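Local coordinates for catechol 1,2-dioxygenase (PDB 1DMH), which catalyses the Fe(III)-dependent intradiol ring cleavage of catechol by O2 to cis,cis-muconate, working as a homodimer joined by a helical zipper, at residues Y200-P203 with T208-L211; F80-D85 with A256-L261. All coordinates share one frame; numbering follows the deposited sequence.

In the fold
Both contacts are small and only partly buried; their centres lie about 19 Å apart and their nearest atoms about 9 Å. Contact 1 is local: Cys202 and Pro203, just after the short strand 200-201, meet helix 207-214. Contact 2 is long-range: helix 80-94 meets the loop between strands 237-243 and 262-268. They hold no element in common, but helix 71-77 is a neighbour of both. Their chemistry differs with their place. Contact 1 carries Tyr200 of the iron site, and it is mostly apolar with one bridging water. Contact 2 gathers a histidine and an aspartate round one arginine, whose salt bridge goes to Asp89 beyond the segments; its helix also packs against the second subunit.

Contact 1. Residues Y200-P203 with T208-L211; sequences YGCP and TQQL. With MCT (4-methylcatechol), chain D.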
# COMPACT_ATOMS: atom_id res chain seq x y z
N TYR A 200 11.47 -5.17 20.74
CA TYR A 200 10.32 -4.48 20.17
C TYR A 200 9.37 -5.55 19.57
O TYR A 200 9.83 -6.60 19.08
CB TYR A 200 10.85 -3.53 19.07
CG TYR A 200 9.81 -2.93 18.16
CD1 TYR A 200 9.27 -3.66 17.10
CD2 TYR A 200 9.33 -1.64 18.38
CE1 TYR A 200 8.28 -3.13 16.28
CE2 TYR A 200 8.33 -1.09 17.56
CZ TYR A 200 7.81 -1.85 16.52
OH TYR A 200 6.80 -1.34 15.75
N GLY A 201 8.07 -5.31 19.62
CA GLY A 201 7.12 -6.24 19.03
C GLY A 201 6.19 -5.43 18.15
O GLY A 201 5.88 -4.31 18.54
N CYS A 202 5.77 -5.94 16.99
CA CYS A 202 4.86 -5.19 16.12
C CYS A 202 3.50 -5.03 16.78
O CYS A 202 3.10 -5.89 17.55
CB CYS A 202 4.60 -5.93 14.79
SG CYS A 202 5.96 -6.06 13.63
N PRO A 203 2.78 -3.93 16.49
CA PRO A 203 1.45 -3.72 17.07
C PRO A 203 0.67 -5.00 16.78
O PRO A 203 0.45 -5.35 15.62
CB PRO A 203 0.93 -2.53 16.29
CG PRO A 203 2.18 -1.73 16.11
CD PRO A 203 3.13 -2.81 15.61
N THR A 208 0.79 -5.27 9.87
CA THR A 208 2.03 -6.02 9.70
C THR A 208 1.91 -7.36 10.43
O THR A 208 2.19 -8.42 9.87
CB THR A 208 3.27 -5.22 10.21
OG1 THR A 208 3.39 -3.99 9.47
CG2 THR A 208 4.55 -6.02 10.01
N GLN A 209 1.48 -7.31 11.68
CA GLN A 209 1.35 -8.54 12.43
C GLN A 209 0.29 -9.44 11.83
O GLN A 209 0.43 -10.67 11.81
CB GLN A 209 1.03 -8.25 13.89
CG GLN A 209 1.09 -9.50 14.74
CD GLN A 209 2.45 -10.16 14.68
OE1 GLN A 209 2.58 -11.29 14.20
NE2 GLN A 209 3.47 -9.46 15.15
N GLN A 210 -0.80 -8.84 11.35
CA GLN A 210 -1.85 -9.63 10.71
C GLN A 210 -1.28 -10.42 9.53
O GLN A 210 -1.58 -11.61 9.39
CB GLN A 210 -2.98 -8.74 10.21
CG GLN A 210 -3.66 -7.97 11.33
CD GLN A 210 -4.32 -8.89 12.35
OE1 GLN A 210 -4.63 -8.47 13.49
NE2 GLN A 210 -4.56 -10.15 11.96
N LEU A 211 -0.48 -9.79 8.68
CA LEU A 211 0.09 -10.51 7.55
C LEU A 211 1.08 -11.58 8.06
O LEU A 211 1.03 -12.74 7.61
CB LEU A 211 0.82 -9.56 6.60
CG LEU A 211 0.74 -9.95 5.12
CD1 LEU A 211 1.75 -9.13 4.34
CD2 LEU A 211 0.99 -11.41 4.93
C1 MCT D . 11.87 -2.31 13.02
C2 MCT D . 13.18 -1.83 13.19
C3 MCT D . 13.55 -1.34 14.46
O3 MCT D . 14.83 -0.87 14.63
C4 MCT D . 12.67 -1.31 15.52
O4 MCT D . 13.09 -0.82 16.73
C5 MCT D . 11.39 -1.77 15.38
C6 MCT D . 10.97 -2.30 14.06
C MCT D . 11.43 -2.85 11.65
O HOH W 1 1.38 -4.70 13.09
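Cys202, Pro203, Thr208 and Gln209 form a small local contact with one water bridge. It joins the turn after strand 200-201 to the first turns of helix 207-214, beside the catechol pocket. SG of Cys202 meets CG2 of Thr208 at 3.9 Å. The threonine CG2 is anti to the backbone N, which points it toward the sulfur. This leaves OG1 on another branch, where it is hydrogen-bonded to Glu70 OE1. Pro203 O sits 3.4 Å from CB of Gln209. A water closes the same gap: it donates to Pro203 O at 2.8 Å and accepts from Gln209 N at 3.0 Å. That N-H belongs to the first helical turn, where no earlier carbonyl of the helix can take it.

Tyr200 lies at the other end of the 200-203 segment, against the bound 4-methylcatechol. The catechol brings its C5 edge over the Tyr200 face, the planes about 70° apart. C5 stands 3.2 Å above the tyrosine ring plane, over its centre. Its closest ring atom is Tyr200 CD1, 3.3 Å from C5. Tyr200 is a known iron ligand, yet here the metal is held by Tyr164, His224 and His226. This is consistent with the tyrosine release on substrate binding known in intradiol dioxygenases. The chemistry implies that the helix start is joined to the turn through solvent and methyl-sulfur packing, while Tyr200 offers the catechol edge an aromatic face.

Contact 2. Residues F80-D85 with A256-L261; sequences FDHYLD and ATREGL
Arg258 reaches across to helix 80-94 and puts one guanidinium nitrogen, NH2, close to both His82 and Asp85. The arginine chain is nearly straight beyond CB (chi3 168°), and this lets it span the gap between the loop and the helix. Its NH2 comes within 4.3 Å of His82 CE1. The imidazole and guanidinium planes stand nearly at right angles, about 80°, and the two groups are not stacked. His82 has its ring anti to the backbone N (chi1 177°), which carries the imidazole out from the helix toward the arginine. ND1 is a little farther from NH2, at 4.7 Å.

Asp85 meets the same nitrogen with its methylene: CB is 4.2 Å from Arg258 NH2. The carboxylate is turned off, with OD2 5.2 Å from that NH2, so the pair is not a salt bridge. The ionic partner of NH2 is Asp89 OD2, one turn further along the helix. Behind the arginine the loop folds into a type II beta turn, with Leu261 N bonded to Arg258 O at 3.0 Å.

The other subunit also packs on this helix. The ring of His82 makes an edge-to-face contact with Phe14 of the second subunit, and Tyr83 stacks on Tyr42 of that subunit. The contact thus ties a helix at the dimer interface to a loop of the catalytic domain. Its chemistry implies charge attraction at some distance: Asp85 would probably add to the field that Asp89 sets up round the guanidinium, and a positive charge on His82 would probably be disfavoured by the arginine.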
# COMPACT_ATOMS: atom_id res chain seq x y z
N PHE A 80 12.89 -6.86 2.68
CA PHE A 80 13.44 -5.85 1.79
C PHE A 80 14.61 -5.07 2.35
O PHE A 80 15.63 -4.92 1.69
CB PHE A 80 12.37 -4.86 1.35
CG PHE A 80 11.36 -5.43 0.42
CD1 PHE A 80 11.64 -5.50 -0.94
CD2 PHE A 80 10.13 -5.88 0.91
CE1 PHE A 80 10.67 -6.02 -1.83
CE2 PHE A 80 9.14 -6.40 0.04
CZ PHE A 80 9.41 -6.47 -1.34
N ASP A 81 14.46 -4.56 3.57
CA ASP A 81 15.52 -3.77 4.16
C ASP A 81 16.84 -4.55 4.20
O ASP A 81 17.90 -4.03 3.85
CB ASP A 81 15.12 -3.33 5.57
CG ASP A 81 13.81 -2.52 5.60
OD1 ASP A 81 12.88 -2.84 4.82
OD2 ASP A 81 13.72 -1.59 6.45
N HIS A 82 16.77 -5.81 4.64
CA HIS A 82 17.96 -6.64 4.73
C HIS A 82 18.47 -6.96 3.33
O HIS A 82 19.67 -7.01 3.12
CB HIS A 82 17.66 -7.93 5.49
CG HIS A 82 18.83 -8.86 5.54
ND1 HIS A 82 20.06 -8.47 6.04
CD2 HIS A 82 18.98 -10.13 5.11
CE1 HIS A 82 20.91 -9.47 5.92
NE2 HIS A 82 20.28 -10.49 5.35
N TYR A 83 17.56 -7.18 2.38
CA TYR A 83 17.94 -7.48 0.99
C TYR A 83 18.75 -6.32 0.40
O TYR A 83 19.76 -6.55 -0.28
CB TYR A 83 16.69 -7.70 0.12
CG TYR A 83 16.96 -7.95 -1.36
CD1 TYR A 83 17.83 -8.96 -1.80
CD2 TYR A 83 16.28 -7.22 -2.33
CE1 TYR A 83 17.98 -9.25 -3.17
CE2 TYR A 83 16.42 -7.48 -3.70
CZ TYR A 83 17.27 -8.50 -4.12
OH TYR A 83 17.33 -8.79 -5.46
N LEU A 84 18.32 -5.08 0.65
CA LEU A 84 19.02 -3.89 0.17
C LEU A 84 20.42 -3.84 0.78
O LEU A 84 21.36 -3.41 0.12
CB LEU A 84 18.23 -2.62 0.50
CG LEU A 84 16.86 -2.48 -0.20
CD1 LEU A 84 16.15 -1.20 0.25
CD2 LEU A 84 17.03 -2.49 -1.71
N ASP A 85 20.57 -4.26 2.04
CA ASP A 85 21.89 -4.28 2.66
C ASP A 85 22.73 -5.36 2.00
O ASP A 85 23.94 -5.19 1.81
CB ASP A 85 21.84 -4.59 4.16
CG ASP A 85 21.32 -3.43 5.01
OD1 ASP A 85 21.29 -2.27 4.54
OD2 ASP A 85 20.96 -3.69 6.17
N ALA A 256 17.79 -8.46 10.90
CA ALA A 256 18.89 -7.51 10.95
C ALA A 256 20.10 -7.94 11.74
O ALA A 256 21.16 -7.33 11.64
CB ALA A 256 18.38 -6.19 11.50
N THR A 257 19.99 -8.99 12.54
CA THR A 257 21.14 -9.39 13.33
C THR A 257 22.26 -10.00 12.49
O THR A 257 22.02 -10.72 11.52
CB THR A 257 20.69 -10.31 14.48
OG1 THR A 257 19.99 -11.43 13.95
CG2 THR A 257 19.71 -9.58 15.39
N ARG A 258 23.50 -9.65 12.85
CA ARG A 258 24.70 -10.12 12.17
C ARG A 258 25.79 -10.47 13.14
O ARG A 258 25.88 -9.88 14.21
CB ARG A 258 25.30 -9.04 11.30
CG ARG A 258 24.44 -8.56 10.21
CD ARG A 258 25.37 -8.03 9.21
NE ARG A 258 24.69 -7.77 7.96
CZ ARG A 258 25.33 -7.59 6.81
NH1 ARG A 258 26.65 -7.65 6.78
NH2 ARG A 258 24.62 -7.35 5.71
N GLU A 259 26.65 -11.39 12.72
CA GLU A 259 27.78 -11.79 13.55
C GLU A 259 28.67 -10.57 13.68
O GLU A 259 28.93 -9.88 12.69
CB GLU A 259 28.58 -12.91 12.90
CG GLU A 259 27.85 -14.23 12.89
CD GLU A 259 28.69 -15.32 12.25
OE1 GLU A 259 29.84 -15.53 12.74
OE2 GLU A 259 28.20 -15.96 11.27
N GLY A 260 29.14 -10.32 14.89
CA GLY A 260 29.97 -9.17 15.11
C GLY A 260 29.14 -8.03 15.66
O GLY A 260 29.70 -7.03 16.08
N LEU A 261 27.82 -8.15 15.65
CA LEU A 261 26.97 -7.08 16.19
C LEU A 261 26.23 -7.51 17.46
O LEU A 261 25.37 -6.77 17.97
CB LEU A 261 25.96 -6.61 15.14
CG LEU A 261 26.54 -6.03 13.84
CD1 LEU A 261 25.38 -5.59 12.94
CD2 LEU A 261 27.48 -4.86 14.15